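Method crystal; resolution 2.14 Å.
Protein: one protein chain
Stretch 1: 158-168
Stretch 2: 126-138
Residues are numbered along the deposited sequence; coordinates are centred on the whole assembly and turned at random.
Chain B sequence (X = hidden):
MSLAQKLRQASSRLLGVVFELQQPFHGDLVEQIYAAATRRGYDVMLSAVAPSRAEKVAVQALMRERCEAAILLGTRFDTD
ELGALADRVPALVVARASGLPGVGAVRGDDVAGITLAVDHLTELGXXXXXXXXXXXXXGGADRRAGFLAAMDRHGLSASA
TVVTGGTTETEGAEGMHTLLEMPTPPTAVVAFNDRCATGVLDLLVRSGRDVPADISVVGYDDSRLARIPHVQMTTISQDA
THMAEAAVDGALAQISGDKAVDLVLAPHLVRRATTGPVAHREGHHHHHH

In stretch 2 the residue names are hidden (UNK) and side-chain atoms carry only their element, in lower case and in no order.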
# COMPACT_ATOMS: atom_id res chain seq x y z
N ALA B 158 -29.24 8.36 20.90
CA ALA B 158 -30.32 8.52 19.92
C ALA B 158 -29.87 9.20 18.62
O ALA B 158 -30.64 9.26 17.65
CB ALA B 158 -31.49 9.29 20.54
N SER B 159 -28.65 9.73 18.60
CA SER B 159 -28.14 10.37 17.39
C SER B 159 -26.85 9.69 16.93
O SER B 159 -26.05 10.27 16.19
CB SER B 159 -27.92 11.87 17.62
OG SER B 159 -27.14 12.11 18.77
N ALA B 160 -26.66 8.45 17.39
CA ALA B 160 -25.49 7.67 17.03
C ALA B 160 -25.87 6.67 15.94
O ALA B 160 -26.88 5.96 16.06
CB ALA B 160 -24.96 6.93 18.27
N THR B 161 -25.07 6.62 14.88
CA THR B 161 -25.34 5.71 13.78
C THR B 161 -24.13 4.82 13.47
O THR B 161 -23.00 5.31 13.40
CB THR B 161 -25.69 6.49 12.51
OG1 THR B 161 -26.70 7.45 12.80
CG2 THR B 161 -26.20 5.55 11.42
N VAL B 162 -24.36 3.53 13.31
CA VAL B 162 -23.29 2.60 12.97
C VAL B 162 -23.66 1.85 11.71
O VAL B 162 -24.70 1.18 11.66
CB VAL B 162 -23.03 1.54 14.06
CG1 VAL B 162 -21.86 0.66 13.61
CG2 VAL B 162 -22.71 2.20 15.39
N VAL B 163 -22.84 1.95 10.68
CA VAL B 163 -23.11 1.23 9.44
C VAL B 163 -21.97 0.25 9.21
O VAL B 163 -20.81 0.53 9.54
CB VAL B 163 -23.24 2.19 8.23
CG1 VAL B 163 -24.39 3.18 8.48
CG2 VAL B 163 -21.93 2.94 8.01
N THR B 164 -22.31 -0.92 8.69
CA THR B 164 -21.32 -1.95 8.44
C THR B 164 -20.39 -1.48 7.32
O THR B 164 -20.84 -1.06 6.26
CB THR B 164 -22.00 -3.26 8.05
OG1 THR B 164 -22.89 -3.65 9.12
CG2 THR B 164 -20.97 -4.37 7.84
N GLY B 165 -19.09 -1.55 7.58
CA GLY B 165 -18.13 -1.10 6.59
C GLY B 165 -17.11 -2.17 6.25
O GLY B 165 -17.47 -3.29 5.89
N GLY B 166 -15.84 -1.82 6.37
CA GLY B 166 -14.77 -2.74 6.06
C GLY B 166 -13.45 -2.03 6.26
O GLY B 166 -13.41 -1.01 6.96
N THR B 167 -12.39 -2.54 5.64
CA THR B 167 -11.06 -1.96 5.77
C THR B 167 -10.55 -1.26 4.52
O THR B 167 -9.43 -0.76 4.51
CB THR B 167 -10.02 -3.04 6.12
OG1 THR B 167 -9.93 -3.97 5.03
CG2 THR B 167 -10.43 -3.80 7.38
N THR B 168 -11.35 -1.24 3.46
CA THR B 168 -10.90 -0.62 2.21
C THR B 168 -11.64 0.66 1.88
O THR B 168 -12.68 0.97 2.47
CB THR B 168 -11.06 -1.58 1.02
OG1 THR B 168 -12.45 -1.65 0.66
CG2 THR B 168 -10.56 -2.98 1.38
N UNK B 126 -20.12 18.26 17.94
CA UNK B 126 -20.86 17.29 17.15
C UNK B 126 -21.77 16.40 18.00
O UNK B 126 -21.40 15.99 19.10
n UNK B 126 -17.64 18.28 14.11
c UNK B 126 -19.88 16.41 16.35
c UNK B 126 -18.74 18.19 13.39
c UNK B 126 -19.11 17.16 15.31
c UNK B 126 -17.84 17.64 15.32
n UNK B 126 -19.65 17.52 14.09
N UNK B 127 -22.97 16.11 17.49
CA UNK B 127 -23.92 15.26 18.20
C UNK B 127 -24.44 14.13 17.31
O UNK B 127 -24.66 13.01 17.79
n UNK B 127 -26.65 17.12 21.11
c UNK B 127 -25.80 17.97 20.28
c UNK B 127 -25.08 16.11 18.73
c UNK B 127 -24.63 17.20 19.70
c UNK B 127 -27.62 17.57 21.89
n UNK B 127 -27.87 18.87 21.94
n UNK B 127 -28.35 16.73 22.61
N UNK B 128 -24.64 14.40 16.03
CA UNK B 128 -25.09 13.36 15.10
C UNK B 128 -23.80 12.79 14.55
O UNK B 128 -23.27 13.26 13.55
n UNK B 128 -28.15 13.64 14.76
c UNK B 128 -27.22 14.51 14.41
o UNK B 128 -27.40 15.73 14.45
c UNK B 128 -25.91 13.94 13.95
N UNK B 129 -23.28 11.77 15.23
CA UNK B 129 -22.03 11.17 14.84
C UNK B 129 -22.20 9.73 14.38
O UNK B 129 -22.91 8.94 15.02
c UNK B 129 -21.04 11.23 16.00
c UNK B 129 -20.91 12.69 16.46
c UNK B 129 -19.69 10.66 15.58
c UNK B 129 -20.20 12.87 17.78
N UNK B 130 -21.54 9.41 13.27
CA UNK B 130 -21.63 8.08 12.71
C UNK B 130 -20.31 7.33 12.72
O UNK B 130 -19.22 7.91 12.72
c UNK B 130 -22.15 8.17 11.28
N UNK B 131 -20.42 6.01 12.75
CA UNK B 131 -19.26 5.15 12.73
C UNK B 131 -19.45 4.13 11.62
O UNK B 131 -20.53 3.53 11.49
n UNK B 131 -16.70 3.68 13.78
c UNK B 131 -19.09 4.43 14.08
n UNK B 131 -16.78 1.58 14.20
c UNK B 131 -18.01 3.40 14.09
c UNK B 131 -18.05 2.07 14.35
c UNK B 131 -15.98 2.58 13.85
N UNK B 132 -18.44 3.99 10.77
CA UNK B 132 -18.46 2.99 9.71
C UNK B 132 -17.52 1.93 10.31
O UNK B 132 -16.31 2.15 10.41
c UNK B 132 -17.88 2.48 7.28
c UNK B 132 -18.80 4.73 7.91
c UNK B 132 -18.32 5.43 6.63
c UNK B 132 -17.91 3.57 8.37
N UNK B 133 -18.10 0.82 10.76
CA UNK B 133 -17.30 -0.22 11.42
C UNK B 133 -16.50 -1.14 10.51
O UNK B 133 -16.66 -1.11 9.29
o UNK B 133 -18.80 -2.47 10.52
o UNK B 133 -20.22 -2.27 12.18
c UNK B 133 -19.14 -2.00 11.63
c UNK B 133 -18.18 -1.07 12.36
N UNK B 134 -15.64 -1.94 11.12
CA UNK B 134 -14.80 -2.84 10.35
C UNK B 134 -15.35 -4.24 10.17
O UNK B 134 -14.60 -5.16 9.85
N UNK B 135 -16.65 -4.40 10.37
CA UNK B 135 -17.29 -5.70 10.22
C UNK B 135 -16.65 -6.69 11.18
O UNK B 135 -16.61 -6.46 12.38
c UNK B 135 -17.17 -6.19 8.78
N UNK B 136 -16.13 -7.79 10.64
CA UNK B 136 -15.52 -8.81 11.48
C UNK B 136 -14.00 -8.78 11.46
O UNK B 136 -13.35 -9.73 11.90
c UNK B 136 -16.02 -10.20 11.07
o UNK B 136 -18.00 -10.07 12.38
o UNK B 136 -18.20 -10.82 10.32
c UNK B 136 -17.51 -10.37 11.27
N UNK B 137 -13.42 -7.70 10.95
CA UNK B 137 -11.97 -7.60 10.92
C UNK B 137 -11.48 -7.39 12.34
O UNK B 137 -12.21 -6.90 13.19
c UNK B 137 -11.55 -6.44 10.05
N UNK B 138 -10.23 -7.78 12.62
CA UNK B 138 -9.69 -7.59 13.97
C UNK B 138 -9.88 -6.13 14.37
O UNK B 138 -9.55 -5.22 13.59
c UNK B 138 -9.28 -8.53 11.78
c UNK B 138 -8.29 -9.06 12.78
c UNK B 138 -8.22 -7.95 13.80
O HOH W 1 -25.65 9.50 13.71
O HOH W 2 -20.85 -5.05 11.48

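Position 126 carries one carbon followed by a five-membered ring of three carbons and two nitrogens, an imidazole, and lies out of reach of stretch 1. It is His126, and both ring nitrogens are hydrogen-bonded elsewhere in the structure. Position 127 has a chain of three carbons and a nitrogen, ending in a carbon that bears two more nitrogens, a guanidinium group; its backbone O accepts a hydrogen bond from Ser159 OG at 2.8 Å. This is Arg127. At position 128 two carbons are followed by one oxygen and one nitrogen on the second, a carboxamide. Its CB points sideways, but the end of the side chain comes nearer, with the nitrogen 3.4 Å from Ser159 CB; the residue is Asn128.

Position 129 holds four carbons forked at the first, one arm two carbons long. Its amide makes a weak bond to Ser159 O (N to O 3.3 Å), whereas its carbonyl O accepts a straighter one from Thr161 N at 3.2 Å. The fork identifies Ile129. Position 130 has a single side-chain carbon, its CB, 4.1 Å from Thr161 CB on the same face of the sheet; it is Ala130. Position 131 again shows one carbon and a five-membered ring with two nitrogens. Val162 CG1 approaches the ring obliquely, 4.1 Å from one of its carbons, and the residue is His131, that carbon being CD2.

Four carbons forked at the first, with one longer arm, recur at position 132. The first carbon of the longer arm packs 3.6 Å from Val163 CG2, and the carbon of the short arm lies 3.7 Å from Gly165 CA. A CB on Gly165, ideally placed, would clash with that methyl, so the glycine gives the side chain room. This is Ile132. Position 133 has two carbons, the second carrying two oxygens, a carboxylate. One oxygen accepts hydrogen bonds from Gly165 N at 3.1 Å and from the backbone N of position 135, in its own stretch, at 2.9 Å. The residue is Asp133, and that oxygen is OD1.

Position 134 has no side-chain atoms, and its CA lies 4.3 Å from Gly166 CA; it is Gly134. Position 135 has one carbon, its CB, 4.3 Å from Thr164 CG2, and is Ala135. Position 136, two carbons with two oxygens on the second, exposed and out of reach, is Asp136. The single carbon at position 137, its CB, meets Thr167 CG2 at 3.9 Å; this is Ala137, whose N bonds to Gly134 O in a type II' turn. Three carbons closing onto the backbone nitrogen, making no contact, mark position 138 as Pro138.

The contact is a parallel strand pairing. His131 sits at its centre, giving its N to Thr161 O (2.8 Å) and receiving Val163 N at its O (2.9 Å); Asp133 N then bonds to Val163 O at 3.0 Å. Side chains alternate between two faces, Thr161 and Val163 with Ala130 and Ile132, Val162 with His131. Water 1 joins the strands near one end, its O donating to Ser159 O (2.6 Å) and, weakly, to Ile129 O (3.1 Å), while the Asp133 carboxylate holds the backbone of stretch 1 at Gly165 N.

Stretch 2, residues 126-138: HRNIAHIDGADAP
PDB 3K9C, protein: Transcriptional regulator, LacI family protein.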